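Long-range contacts in Beta/gama crystallin family protein (Methanosarcina acetivorans, PDB 3HZ2), which binds calcium ions through a betagamma-crystallin domain built of two Greek key motifs: residues P25-S36 and P74-R82; N1-E9 and K16-Q24. All blocks are in the same frame, centred on the assembly; numbering follows the deposited sequence.

How the contacts relate
The two contacts follow one another along the chain. Contact 2 is the hairpin of residues 1-9 and 16-24. Contact 1 joins the loop 25-36, which continues from that hairpin, to residues 74-82. Their centres lie about 11 Å apart. They meet at one calcium ion: contact 2 brings the carbonyl oxygen of Glu9, and contact 1 brings Lys34, Ser36 and Asn76. The second calcium ion is bound by contact 1 together with Glu49. Two probable backbone hydrogen bonds tie the contacts: Ser36 N lies 2.9 Å from Tyr8 O, and Gln24 N lies 2.8 Å from Phe81 O.

Contact 1 of 2, residues P25-S36 and P74-R82; sequences PGAGDNLNDKIS and PDNSISSFR. With CA (calcium ion), chain F; CA (calcium ion), chain E.
Ser79 and Ser36 both carry OG beside the backbone N, with chi1 -72° and -65°, and each hydroxyl thereby reaches a calcium ion and an acceptor of the facing segment. Ser79 OG donates a very short hydrogen bond to Asn32 OD1 (2.5 Å). Ser36 OG does the same to Asp75 OD1, also at 2.5 Å. Each hydroxyl thus gives its proton to a side-chain oxygen and its own oxygen to the metal.

One calcium ion is bound by Asp33 OD1, Ser77 O and Ser79 OG, with two waters and Glu49 O. The other takes Lys34 O, Ser36 OG and Asn76 OD1, the last at 2.4 Å, with three waters and Glu9 O. Asp75 OD2 accepts a hydrogen bond from one of these waters.

Between the two sites, Asp33 N donates to Ile78 O at 2.9 Å. A water bridges Leu31 O, Ile78 O and Ile35 N. Ile35 and Ile78 cross obliquely, Ile35 CD1 lying 3.9 Å from Ile78 CG2. Ile35 CD1 also touches Phe81 CE2, which lies 3.5 Å from Ala27 O.

Ser79 and Ser80 form a classic beta bulge opposite Tyr48. The paired loops, each giving ligands to both ions, make the double calcium site of the betagamma-crystallin domain.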
ATOM      1  N   PRO A  25       0.811   5.417  -9.161  1.00 13.17           N
ATOM      2  CA  PRO A  25       1.861   6.414  -8.935  1.00 14.11           C
ATOM      3  C   PRO A  25       1.467   7.493  -7.931  1.00 15.03           C
ATOM      4  O   PRO A  25       2.286   8.336  -7.565  1.00 14.92           O
ATOM      5  CB  PRO A  25       2.104   6.974 -10.333  1.00 14.88           C
ATOM      6  CG  PRO A  25       0.740   6.912 -10.947  1.00 15.27           C
ATOM      7  CD  PRO A  25       0.239   5.550 -10.513  1.00 13.80           C
ATOM      8  N   GLY A  26       0.212   7.455  -7.488  1.00 13.70           N
ATOM      9  CA  GLY A  26      -0.270   8.428  -6.525  1.00 15.30           C
ATOM     10  C   GLY A  26      -0.859   7.782  -5.280  1.00 16.08           C
ATOM     11  O   GLY A  26      -1.458   8.463  -4.447  1.00 16.57           O
ATOM     12  N   ALA A  27      -0.690   6.465  -5.162  1.00 14.84           N
ATOM     13  CA  ALA A  27      -1.181   5.689  -4.023  1.00 15.82           C
ATOM     14  C   ALA A  27      -2.689   5.447  -4.013  1.00 17.21           C
ATOM     15  O   ALA A  27      -3.257   5.101  -2.976  1.00 17.65           O
ATOM     16  CB  ALA A  27      -0.750   6.345  -2.705  1.00 15.41           C
ATOM     17  N   GLY A  28      -3.338   5.631  -5.159  1.00 19.28           N
ATOM     18  CA  GLY A  28      -4.768   5.390  -5.230  1.00 21.63           C
ATOM     19  C   GLY A  28      -5.676   6.597  -5.102  1.00 24.55           C
ATOM     20  O   GLY A  28      -5.249   7.740  -5.264  1.00 25.88           O
ATOM     21  N   ASP A  29      -6.942   6.325  -4.799  1.00 24.98           N
ATOM     22  CA  ASP A  29      -7.965   7.358  -4.658  1.00 25.50           C
ATOM     23  C   ASP A  29      -7.922   8.093  -3.318  1.00 23.37           C
ATOM     24  O   ASP A  29      -8.418   7.593  -2.311  1.00 23.24           O
ATOM     25  CB  ASP A  29      -9.348   6.726  -4.852  1.00 28.27           C
ATOM     26  CG  ASP A  29     -10.464   7.752  -4.887  1.00 32.14           C
ATOM     27  OD1 ASP A  29     -11.640   7.342  -4.991  1.00 35.21           O
ATOM     28  OD2 ASP A  29     -10.173   8.966  -4.816  1.00 35.13           O
ATOM     29  N   ASN A  30      -7.335   9.286  -3.319  1.00 22.13           N
ATOM     30  CA  ASN A  30      -7.236  10.111  -2.118  1.00 22.11           C
ATOM     31  C   ASN A  30      -6.655   9.414  -0.891  1.00 20.41           C
ATOM     32  O   ASN A  30      -7.087   9.668   0.239  1.00 19.95           O
ATOM     33  CB  ASN A  30      -8.611  10.689  -1.769  1.00 27.09           C
ATOM     34  CG  ASN A  30      -8.985  11.870  -2.645  1.00 31.16           C
ATOM     35  OD1 ASN A  30     -10.102  12.383  -2.570  1.00 36.56           O
ATOM     36  ND2 ASN A  30      -8.048  12.314  -3.478  1.00 35.32           N
ATOM     37  N   LEU A  31      -5.672   8.548  -1.103  1.00 16.17           N
ATOM     38  CA  LEU A  31      -5.046   7.841   0.007  1.00 15.05           C
ATOM     39  C   LEU A  31      -3.564   8.159   0.146  1.00 14.27           C
ATOM     40  O   LEU A  31      -2.832   7.437   0.818  1.00 13.34           O
ATOM     41  CB  LEU A  31      -5.235   6.328  -0.152  1.00 15.92           C
ATOM     42  CG  LEU A  31      -6.653   5.840   0.159  1.00 15.58           C
ATOM     43  CD1 LEU A  31      -6.812   4.390  -0.266  1.00 17.06           C
ATOM     44  CD2 LEU A  31      -6.922   5.999   1.644  1.00 16.15           C
ATOM     45  N   ASN A  32      -3.117   9.232  -0.495  1.00 13.96           N
ATOM     46  CA  ASN A  32      -1.718   9.616  -0.391  1.00 13.05           C
ATOM     47  C   ASN A  32      -1.437  10.091   1.035  1.00 12.82           C
ATOM     48  O   ASN A  32      -2.162  10.928   1.580  1.00 11.03           O
ATOM     49  CB  ASN A  32      -1.390  10.721  -1.393  1.00 15.90           C
ATOM     50  CG  ASN A  32       0.034  11.209  -1.266  1.00 16.54           C
ATOM     51  OD1 ASN A  32       0.930  10.450  -0.896  1.00 16.05           O
ATOM     52  ND2 ASN A  32       0.256  12.479  -1.584  1.00 18.64           N
ATOM     53  N   ASP A  33      -0.391   9.539   1.636  1.00 11.29           N
ATOM     54  CA  ASP A  33      -0.011   9.880   3.000  1.00 11.72           C
ATOM     55  C   ASP A  33      -1.086   9.566   4.030  1.00 11.49           C
ATOM     56  O   ASP A  33      -1.252  10.302   5.004  1.00 10.77           O
ATOM     57  CB  ASP A  33       0.373  11.356   3.088  1.00 13.65           C
ATOM     58  CG  ASP A  33       1.668  11.639   2.385  1.00 16.29           C
ATOM     59  OD1 ASP A  33       2.468  10.693   2.318  1.00 12.04           O
ATOM     60  OD2 ASP A  33       1.892  12.773   1.915  1.00 20.39           O
ATOM     61  N   LYS A  34      -1.801   8.465   3.816  1.00 10.77           N
ATOM     62  CA  LYS A  34      -2.858   8.046   4.732  1.00 11.02           C
ATOM     63  C   LYS A  34      -2.879   6.542   5.013  1.00  9.92           C
ATOM     64  O   LYS A  34      -3.439   6.112   6.012  1.00  8.22           O
ATOM     65  CB  LYS A  34      -4.236   8.413   4.177  1.00 12.38           C
ATOM     66  CG  LYS A  34      -4.482   9.873   3.904  1.00 13.93           C
ATOM     67  CD  LYS A  34      -5.929  10.043   3.462  1.00 14.79           C
ATOM     68  CE  LYS A  34      -6.215  11.426   2.937  1.00 16.45           C
ATOM     69  NZ  LYS A  34      -7.624  11.511   2.471  1.00 21.37           N
ATOM     70  N   ILE A  35      -2.292   5.735   4.137  1.00  9.36           N
ATOM     71  CA  ILE A  35      -2.337   4.284   4.321  1.00  7.89           C
ATOM     72  C   ILE A  35      -1.753   3.765   5.635  1.00  9.49           C
ATOM     73  O   ILE A  35      -0.601   4.046   5.974  1.00 11.22           O
ATOM     74  CB  ILE A  35      -1.671   3.568   3.131  1.00  7.98           C
ATOM     75  CG1 ILE A  35      -2.448   3.896   1.850  1.00  8.80           C
ATOM     76  CG2 ILE A  35      -1.655   2.061   3.370  1.00  7.91           C
ATOM     77  CD1 ILE A  35      -1.746   3.492   0.567  1.00  7.30           C
ATOM     78  N   SER A  36      -2.564   2.991   6.361  1.00  7.49           N
ATOM     79  CA  SER A  36      -2.175   2.429   7.654  1.00  8.74           C
ATOM     80  C   SER A  36      -2.294   0.916   7.779  1.00  7.67           C
ATOM     81  O   SER A  36      -1.774   0.324   8.724  1.00  8.69           O
ATOM     82  CB  SER A  36      -2.988   3.078   8.760  1.00  8.28           C
ATOM     83  OG  SER A  36      -2.658   4.443   8.843  1.00  8.43           O
ATOM     84  N   PRO A  74       6.558   3.429   7.721  1.00 13.10           N
ATOM     85  CA  PRO A  74       6.072   4.476   8.624  1.00 13.45           C
ATOM     86  C   PRO A  74       4.601   4.766   8.323  1.00 11.88           C
ATOM     87  O   PRO A  74       4.174   4.721   7.169  1.00 12.23           O
ATOM     88  CB  PRO A  74       6.992   5.659   8.314  1.00 14.67           C
ATOM     89  CG  PRO A  74       7.426   5.407   6.892  1.00 17.15           C
ATOM     90  CD  PRO A  74       7.654   3.922   6.869  1.00 14.85           C
ATOM     91  N   ASP A  75       3.824   5.056   9.357  1.00 10.80           N
ATOM     92  CA  ASP A  75       2.402   5.317   9.172  1.00 11.54           C
ATOM     93  C   ASP A  75       2.133   6.604   8.392  1.00 11.32           C
ATOM     94  O   ASP A  75       2.887   7.569   8.499  1.00 11.78           O
ATOM     95  CB  ASP A  75       1.706   5.368  10.537  1.00 11.87           C
ATOM     96  CG  ASP A  75       0.198   5.333  10.420  1.00 11.77           C
ATOM     97  OD1 ASP A  75      -0.304   4.645   9.507  1.00  9.33           O
ATOM     98  OD2 ASP A  75      -0.481   5.978  11.244  1.00 12.63           O
ATOM     99  N   ASN A  76       1.067   6.599   7.593  1.00  9.64           N
ATOM    100  CA  ASN A  76       0.675   7.764   6.794  1.00  9.63           C
ATOM    101  C   ASN A  76       1.791   8.301   5.913  1.00  9.20           C
ATOM    102  O   ASN A  76       1.932   9.515   5.764  1.00  8.33           O
ATOM    103  CB  ASN A  76       0.196   8.895   7.711  1.00  8.49           C
ATOM    104  CG  ASN A  76      -0.980   8.489   8.548  1.00  8.32           C
ATOM    105  OD1 ASN A  76      -1.682   7.562   8.188  1.00  5.99           O
ATOM    106  ND2 ASN A  76      -1.212   9.181   9.657  1.00  6.26           N
ATOM    107  N   SER A  77       2.569   7.410   5.311  1.00  9.14           N
ATOM    108  CA  SER A  77       3.683   7.863   4.490  1.00 10.44           C
ATOM    109  C   SER A  77       3.725   7.326   3.064  1.00 10.46           C
ATOM    110  O   SER A  77       4.471   7.836   2.244  1.00 10.39           O
ATOM    111  CB  SER A  77       4.998   7.519   5.181  1.00 12.62           C
ATOM    112  OG  SER A  77       5.170   6.114   5.233  1.00 17.92           O
ATOM    113  N   ILE A  78       2.959   6.288   2.764  1.00  8.93           N
ATOM    114  CA  ILE A  78       2.976   5.746   1.408  1.00  9.39           C
ATOM    115  C   ILE A  78       2.402   6.765   0.428  1.00  8.85           C
ATOM    116  O   ILE A  78       1.368   7.374   0.694  1.00 10.64           O
ATOM    117  CB  ILE A  78       2.169   4.431   1.331  1.00  9.55           C
ATOM    118  CG1 ILE A  78       2.876   3.359   2.166  1.00  9.48           C
ATOM    119  CG2 ILE A  78       2.011   3.991  -0.129  1.00  9.44           C
ATOM    120  CD1 ILE A  78       2.097   2.077   2.322  1.00 11.40           C
ATOM    121  N   SER A  79       3.081   6.961  -0.702  1.00  9.62           N
ATOM    122  CA  SER A  79       2.612   7.916  -1.704  1.00  8.28           C
ATOM    123  C   SER A  79       2.470   7.329  -3.099  1.00  8.03           C
ATOM    124  O   SER A  79       1.978   7.992  -4.009  1.00 10.01           O
ATOM    125  CB  SER A  79       3.534   9.132  -1.749  1.00  9.94           C
ATOM    126  OG  SER A  79       3.344   9.921  -0.592  1.00 10.63           O
ATOM    127  N   SER A  80       2.911   6.088  -3.268  1.00  8.22           N
ATOM    128  CA  SER A  80       2.791   5.404  -4.548  1.00  7.20           C
ATOM    129  C   SER A  80       3.169   3.948  -4.361  1.00  7.48           C
ATOM    130  O   SER A  80       3.884   3.598  -3.425  1.00  7.81           O
ATOM    131  CB  SER A  80       3.689   6.049  -5.620  1.00  5.12           C
ATOM    132  OG  SER A  80       5.066   5.956  -5.290  1.00  7.75           O
ATOM    133  N   PHE A  81       2.653   3.089  -5.227  1.00  7.24           N
ATOM    134  CA  PHE A  81       2.981   1.675  -5.146  1.00  8.62           C
ATOM    135  C   PHE A  81       2.714   0.985  -6.468  1.00  9.30           C
ATOM    136  O   PHE A  81       1.846   1.401  -7.238  1.00 10.11           O
ATOM    137  CB  PHE A  81       2.226   0.988  -3.985  1.00  8.75           C
ATOM    138  CG  PHE A  81       0.722   1.109  -4.044  1.00 10.33           C
ATOM    139  CD1 PHE A  81      -0.037   0.242  -4.829  1.00  9.28           C
ATOM    140  CD2 PHE A  81       0.062   2.067  -3.281  1.00  8.93           C
ATOM    141  CE1 PHE A  81      -1.428   0.328  -4.849  1.00 10.51           C
ATOM    142  CE2 PHE A  81      -1.328   2.163  -3.293  1.00 11.15           C
ATOM    143  CZ  PHE A  81      -2.074   1.293  -4.078  1.00 10.81           C
ATOM    144  N   ARG A  82       3.493  -0.055  -6.742  1.00 10.14           N
ATOM    145  CA  ARG A  82       3.348  -0.798  -7.980  1.00 12.23           C
ATOM    146  C   ARG A  82       3.755  -2.245  -7.804  1.00 13.22           C
ATOM    147  O   ARG A  82       4.427  -2.612  -6.836  1.00 12.59           O
ATOM    148  CB  ARG A  82       4.194  -0.161  -9.085  1.00 12.66           C
ATOM    149  CG  ARG A  82       5.682  -0.108  -8.783  1.00 15.18           C
ATOM    150  CD  ARG A  82       6.435   0.541  -9.934  1.00 19.65           C
ATOM    151  NE  ARG A  82       7.802   0.905  -9.570  1.00 22.28           N
ATOM    152  CZ  ARG A  82       8.617   1.616 -10.347  1.00 23.39           C
ATOM    153  NH1 ARG A  82       8.200   2.039 -11.535  1.00 23.58           N
ATOM    154  NH2 ARG A  82       9.843   1.913  -9.933  1.00 20.51           N
TER
HETATM  155 CA    CA F 102       4.772  10.225   1.558  1.00 14.17          CA
HETATM  156 CA    CA E 101      -3.859   6.574   8.456  1.00  9.26          CA
HETATM  157  O   HOH W   1      -0.817   6.417   1.897  1.00 15.41           O
HETATM  158  O   HOH W   2       1.978   4.538   5.138  1.00  6.99           O
HETATM  159  O   HOH W   3      -2.911   6.555  10.964  1.00 13.92           O
HETATM  160  O   HOH W   4      -4.698   8.929   7.846  1.00  8.33           O
HETATM  161  O   HOH W   5      -5.922   6.898  10.136  1.00 16.06           O
HETATM  162  O   HOH W   6       5.706  11.209   3.965  1.00 41.42           O
HETATM  163  O   HOH W   7       5.128  12.740   0.426  1.00 21.95           O

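Contact 2 of 2, residues N1-E9 and K16-Q24; sequences NAAEVIVYE and KSFDATSDQ. With CA (calcium ion), chain E.
Glu9 and Lys16 grip each other twice at the corners where the chain leaves one strand and enters the other. Glu9 N donates to Lys16 O, and Lys16 N returns a nearly straight bond to Glu9 OE2 (2.9 Å, 175° at the hydrogen). That bond uses the anti lone pair of the carboxylate oxygen. The Glu9 side chain is extended throughout, with CG opposite its own N (chi1 -176°), and this carries OE2 to the Lys16 amide.

Next come the hydrogen-bonded pairs Val5-Ala20 and Val7-Phe18, each with two backbone bonds. Ala20 N to Val5 O is 2.8 Å. On this face Val7 CG2 lies 3.8 Å from Phe18 CB, the two side chains side by side, and Val5 CG1 touches Ala20 CB.

The pairing is the first hairpin of a Greek key motif. Strand 17-20 is an outer strand of its sheet, and strand 4-8 runs between it and strand 37-42.

Ile6, Tyr8, Ser17 and Asp19 lie on the other face. Tyr8 CD2 meets Ser17 CB at 3.6 Å. Glu4 OE1 lies 2.5 Å from Asp19 OD1, the carboxylate planes 30° apart; two oxygens this close suggest that one of the two acids is protonated. Ile6 CD1 packs against Asp19 OD2 at 3.6 Å.

Further out, a water bridges Ala3 O and Thr21 O. Leu31 packs on Val7 and Phe18, and Trp45 on Val5. Lys16 NZ is held by Asp29 O. The Glu9-Lys16 bonds fix the backbone whose carbonyl oxygen, Glu9 O, meets a calcium ion at 2.5 Å.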
ATOM      1  N   ASN A   1      -5.685 -15.116 -10.626  1.00 40.12           N
ATOM      2  CA  ASN A   1      -4.647 -14.898  -9.579  1.00 38.87           C
ATOM      3  C   ASN A   1      -3.849 -13.629  -9.853  1.00 37.49           C
ATOM      4  O   ASN A   1      -2.764 -13.438  -9.303  1.00 37.69           O
ATOM      5  CB  ASN A   1      -3.698 -16.095  -9.523  1.00 41.21           C
ATOM      6  CG  ASN A   1      -4.399 -17.372  -9.112  1.00 43.13           C
ATOM      7  OD1 ASN A   1      -3.788 -18.439  -9.054  1.00 43.91           O
ATOM      8  ND2 ASN A   1      -5.691 -17.268  -8.823  1.00 44.66           N
ATOM      9  N   ALA A   2      -4.392 -12.768 -10.710  1.00 34.52           N
ATOM     10  CA  ALA A   2      -3.735 -11.512 -11.053  1.00 31.57           C
ATOM     11  C   ALA A   2      -3.413 -10.739  -9.777  1.00 29.11           C
ATOM     12  O   ALA A   2      -4.194 -10.750  -8.825  1.00 28.48           O
ATOM     13  CB  ALA A   2      -4.638 -10.682 -11.960  1.00 32.50           C
ATOM     14  N   ALA A   3      -2.262 -10.073  -9.761  1.00 25.78           N
ATOM     15  CA  ALA A   3      -1.833  -9.304  -8.597  1.00 21.19           C
ATOM     16  C   ALA A   3      -2.910  -8.327  -8.133  1.00 18.60           C
ATOM     17  O   ALA A   3      -3.541  -7.646  -8.941  1.00 17.31           O
ATOM     18  CB  ALA A   3      -0.547  -8.552  -8.915  1.00 21.87           C
ATOM     19  N   GLU A   4      -3.120  -8.265  -6.823  1.00 16.38           N
ATOM     20  CA  GLU A   4      -4.120  -7.370  -6.262  1.00 14.52           C
ATOM     21  C   GLU A   4      -3.766  -6.981  -4.837  1.00 11.98           C
ATOM     22  O   GLU A   4      -3.287  -7.802  -4.063  1.00 10.96           O
ATOM     23  CB  GLU A   4      -5.496  -8.034  -6.278  1.00 15.89           C
ATOM     24  CG  GLU A   4      -6.601  -7.158  -5.713  1.00 17.98           C
ATOM     25  CD  GLU A   4      -7.957  -7.827  -5.769  1.00 20.41           C
ATOM     26  OE1 GLU A   4      -8.969  -7.146  -5.498  1.00 20.32           O
ATOM     27  OE2 GLU A   4      -8.012  -9.036  -6.081  1.00 21.68           O
ATOM     28  N   VAL A   5      -4.003  -5.722  -4.496  1.00 10.28           N
ATOM     29  CA  VAL A   5      -3.707  -5.244  -3.153  1.00  9.31           C
ATOM     30  C   VAL A   5      -4.759  -4.229  -2.740  1.00 10.16           C
ATOM     31  O   VAL A   5      -5.198  -3.418  -3.553  1.00 10.90           O
ATOM     32  CB  VAL A   5      -2.298  -4.580  -3.084  1.00 10.82           C
ATOM     33  CG1 VAL A   5      -2.224  -3.385  -4.031  1.00  8.43           C
ATOM     34  CG2 VAL A   5      -1.994  -4.144  -1.657  1.00  8.91           C
ATOM     35  N   ILE A   6      -5.183  -4.300  -1.482  1.00  9.78           N
ATOM     36  CA  ILE A   6      -6.160  -3.355  -0.967  1.00  8.85           C
ATOM     37  C   ILE A   6      -5.485  -2.560   0.146  1.00  9.36           C
ATOM     38  O   ILE A   6      -4.904  -3.129   1.072  1.00  8.88           O
ATOM     39  CB  ILE A   6      -7.415  -4.061  -0.402  1.00  9.59           C
ATOM     40  CG1 ILE A   6      -7.939  -5.088  -1.410  1.00 10.27           C
ATOM     41  CG2 ILE A   6      -8.506  -3.023  -0.128  1.00  8.71           C
ATOM     42  CD1 ILE A   6      -9.200  -5.804  -0.965  1.00 12.41           C
ATOM     43  N   VAL A   7      -5.543  -1.241   0.032  1.00  9.42           N
ATOM     44  CA  VAL A   7      -4.937  -0.362   1.021  1.00  8.64           C
ATOM     45  C   VAL A   7      -6.039   0.323   1.816  1.00  8.59           C
ATOM     46  O   VAL A   7      -7.112   0.614   1.283  1.00  7.51           O
ATOM     47  CB  VAL A   7      -4.039   0.698   0.346  1.00  9.17           C
ATOM     48  CG1 VAL A   7      -2.843   0.014  -0.306  1.00  8.25           C
ATOM     49  CG2 VAL A   7      -4.837   1.475  -0.703  1.00 10.17           C
ATOM     50  N   TYR A   8      -5.775   0.577   3.092  1.00  9.25           N
ATOM     51  CA  TYR A   8      -6.773   1.197   3.954  1.00  8.20           C
ATOM     52  C   TYR A   8      -6.266   2.412   4.705  1.00  8.92           C
ATOM     53  O   TYR A   8      -5.095   2.486   5.085  1.00  5.85           O
ATOM     54  CB  TYR A   8      -7.294   0.185   4.968  1.00  8.47           C
ATOM     55  CG  TYR A   8      -7.821  -1.086   4.355  1.00  9.31           C
ATOM     56  CD1 TYR A   8      -6.951  -2.076   3.896  1.00  8.99           C
ATOM     57  CD2 TYR A   8      -9.193  -1.312   4.250  1.00  8.67           C
ATOM     58  CE1 TYR A   8      -7.434  -3.261   3.351  1.00 10.37           C
ATOM     59  CE2 TYR A   8      -9.688  -2.496   3.708  1.00 12.10           C
ATOM     60  CZ  TYR A   8      -8.804  -3.466   3.262  1.00 11.05           C
ATOM     61  OH  TYR A   8      -9.293  -4.645   2.741  1.00 10.65           O
ATOM     62  N   GLU A   9      -7.180   3.349   4.932  1.00  9.16           N
ATOM     63  CA  GLU A   9      -6.881   4.583   5.638  1.00  9.60           C
ATOM     64  C   GLU A   9      -6.477   4.351   7.094  1.00 10.01           C
ATOM     65  O   GLU A   9      -5.489   4.897   7.548  1.00  8.38           O
ATOM     66  CB  GLU A   9      -8.099   5.512   5.583  1.00  9.94           C
ATOM     67  CG  GLU A   9      -7.873   6.881   6.207  1.00 12.41           C
ATOM     68  CD  GLU A   9      -9.109   7.763   6.142  1.00 13.03           C
ATOM     69  OE1 GLU A   9      -9.021   8.938   6.554  1.00 14.94           O
ATOM     70  OE2 GLU A   9     -10.169   7.284   5.687  1.00 11.31           O
ATOM     71  N   LYS A  16     -11.283   4.878   4.534  1.00 10.30           N
ATOM     72  CA  LYS A  16     -11.312   4.809   3.077  1.00 12.93           C
ATOM     73  C   LYS A  16     -10.409   3.668   2.621  1.00 13.31           C
ATOM     74  O   LYS A  16      -9.346   3.442   3.199  1.00 11.67           O
ATOM     75  CB  LYS A  16     -10.814   6.131   2.480  1.00 14.26           C
ATOM     76  CG  LYS A  16     -10.802   6.177   0.958  1.00 18.78           C
ATOM     77  CD  LYS A  16     -12.211   6.135   0.383  1.00 23.48           C
ATOM     78  CE  LYS A  16     -12.195   6.059  -1.140  1.00 27.07           C
ATOM     79  NZ  LYS A  16     -11.466   7.208  -1.747  1.00 29.46           N
ATOM     80  N   SER A  17     -10.841   2.935   1.602  1.00 12.17           N
ATOM     81  CA  SER A  17     -10.035   1.838   1.087  1.00 11.90           C
ATOM     82  C   SER A  17      -9.985   1.920  -0.426  1.00 11.21           C
ATOM     83  O   SER A  17     -10.835   2.558  -1.050  1.00 10.23           O
ATOM     84  CB  SER A  17     -10.612   0.485   1.516  1.00 11.45           C
ATOM     85  OG  SER A  17     -11.835   0.210   0.861  1.00 12.78           O
ATOM     86  N   PHE A  18      -8.979   1.283  -1.012  1.00 10.61           N
ATOM     87  CA  PHE A  18      -8.818   1.274  -2.460  1.00 11.33           C
ATOM     88  C   PHE A  18      -8.319  -0.093  -2.892  1.00 12.38           C
ATOM     89  O   PHE A  18      -7.301  -0.574  -2.399  1.00 11.24           O
ATOM     90  CB  PHE A  18      -7.810   2.336  -2.904  1.00 13.02           C
ATOM     91  CG  PHE A  18      -7.663   2.440  -4.397  1.00 13.94           C
ATOM     92  CD1 PHE A  18      -8.680   2.992  -5.169  1.00 15.10           C
ATOM     93  CD2 PHE A  18      -6.521   1.963  -5.033  1.00 14.29           C
ATOM     94  CE1 PHE A  18      -8.563   3.069  -6.560  1.00 16.83           C
ATOM     95  CE2 PHE A  18      -6.393   2.033  -6.421  1.00 15.39           C
ATOM     96  CZ  PHE A  18      -7.418   2.588  -7.187  1.00 14.14           C
ATOM     97  N   ASP A  19      -9.044  -0.715  -3.814  1.00 12.89           N
ATOM     98  CA  ASP A  19      -8.678  -2.032  -4.322  1.00 14.80           C
ATOM     99  C   ASP A  19      -7.902  -1.825  -5.619  1.00 14.47           C
ATOM    100  O   ASP A  19      -8.474  -1.428  -6.632  1.00 15.61           O
ATOM    101  CB  ASP A  19      -9.940  -2.854  -4.591  1.00 17.16           C
ATOM    102  CG  ASP A  19      -9.646  -4.325  -4.802  1.00 20.31           C
ATOM    103  OD1 ASP A  19      -8.634  -4.645  -5.455  1.00 20.41           O
ATOM    104  OD2 ASP A  19     -10.437  -5.163  -4.322  1.00 24.20           O
ATOM    105  N   ALA A  20      -6.603  -2.100  -5.586  1.00 13.69           N
ATOM    106  CA  ALA A  20      -5.760  -1.912  -6.757  1.00 13.80           C
ATOM    107  C   ALA A  20      -5.351  -3.202  -7.462  1.00 14.09           C
ATOM    108  O   ALA A  20      -4.916  -4.164  -6.827  1.00 12.06           O
ATOM    109  CB  ALA A  20      -4.509  -1.126  -6.368  1.00 12.99           C
ATOM    110  N   THR A  21      -5.496  -3.206  -8.782  1.00 13.53           N
ATOM    111  CA  THR A  21      -5.106  -4.343  -9.600  1.00 14.66           C
ATOM    112  C   THR A  21      -4.098  -3.849 -10.634  1.00 15.28           C
ATOM    113  O   THR A  21      -3.635  -4.606 -11.487  1.00 16.86           O
ATOM    114  CB  THR A  21      -6.316  -4.977 -10.315  1.00 14.72           C
ATOM    115  OG1 THR A  21      -7.040  -3.968 -11.029  1.00 15.27           O
ATOM    116  CG2 THR A  21      -7.233  -5.647  -9.303  1.00 14.59           C
ATOM    117  N   SER A  22      -3.762  -2.565 -10.538  1.00 14.97           N
ATOM    118  CA  SER A  22      -2.798  -1.938 -11.439  1.00 14.50           C
ATOM    119  C   SER A  22      -1.931  -0.979 -10.633  1.00 15.00           C
ATOM    120  O   SER A  22      -2.267  -0.637  -9.498  1.00 14.61           O
ATOM    121  CB  SER A  22      -3.522  -1.184 -12.563  1.00 15.79           C
ATOM    122  OG  SER A  22      -4.374  -0.181 -12.045  1.00 17.59           O
ATOM    123  N   ASP A  23      -0.820  -0.539 -11.218  1.00 14.66           N
ATOM    124  CA  ASP A  23       0.096   0.358 -10.524  1.00 15.22           C
ATOM    125  C   ASP A  23      -0.510   1.712 -10.163  1.00 13.92           C
ATOM    126  O   ASP A  23      -1.329   2.257 -10.902  1.00 13.39           O
ATOM    127  CB  ASP A  23       1.368   0.532 -11.356  1.00 15.96           C
ATOM    128  CG  ASP A  23       2.092  -0.785 -11.577  1.00 18.45           C
ATOM    129  OD1 ASP A  23       1.746  -1.780 -10.894  1.00 19.40           O
ATOM    130  OD2 ASP A  23       3.006  -0.830 -12.422  1.00 19.14           O
ATOM    131  N   GLN A  24      -0.094   2.247  -9.016  1.00 13.50           N
ATOM    132  CA  GLN A  24      -0.608   3.518  -8.511  1.00 12.02           C
ATOM    133  C   GLN A  24       0.496   4.531  -8.204  1.00 12.74           C
ATOM    134  O   GLN A  24       1.054   4.537  -7.107  1.00 11.69           O
ATOM    135  CB  GLN A  24      -1.415   3.265  -7.234  1.00 11.22           C
ATOM    136  CG  GLN A  24      -2.590   2.314  -7.407  1.00 12.60           C
ATOM    137  CD  GLN A  24      -3.634   2.855  -8.355  1.00 13.76           C
ATOM    138  OE1 GLN A  24      -3.989   4.028  -8.287  1.00 13.18           O
ATOM    139  NE2 GLN A  24      -4.144   2.001  -9.236  1.00 14.35           N
TER
HETATM  140 CA    CA E 101      -3.859   6.574   8.456  1.00  9.26          CA
HETATM  141  O   HOH W   8      -3.360  -7.316 -11.609  1.00 21.11           O
HETATM  142  O   HOH W   3      -2.911   6.555  10.964  1.00 13.92           O
HETATM  143  O   HOH W   4      -4.698   8.929   7.846  1.00  8.33           O
HETATM  144  O   HOH W   5      -5.922   6.898  10.136  1.00 16.06           O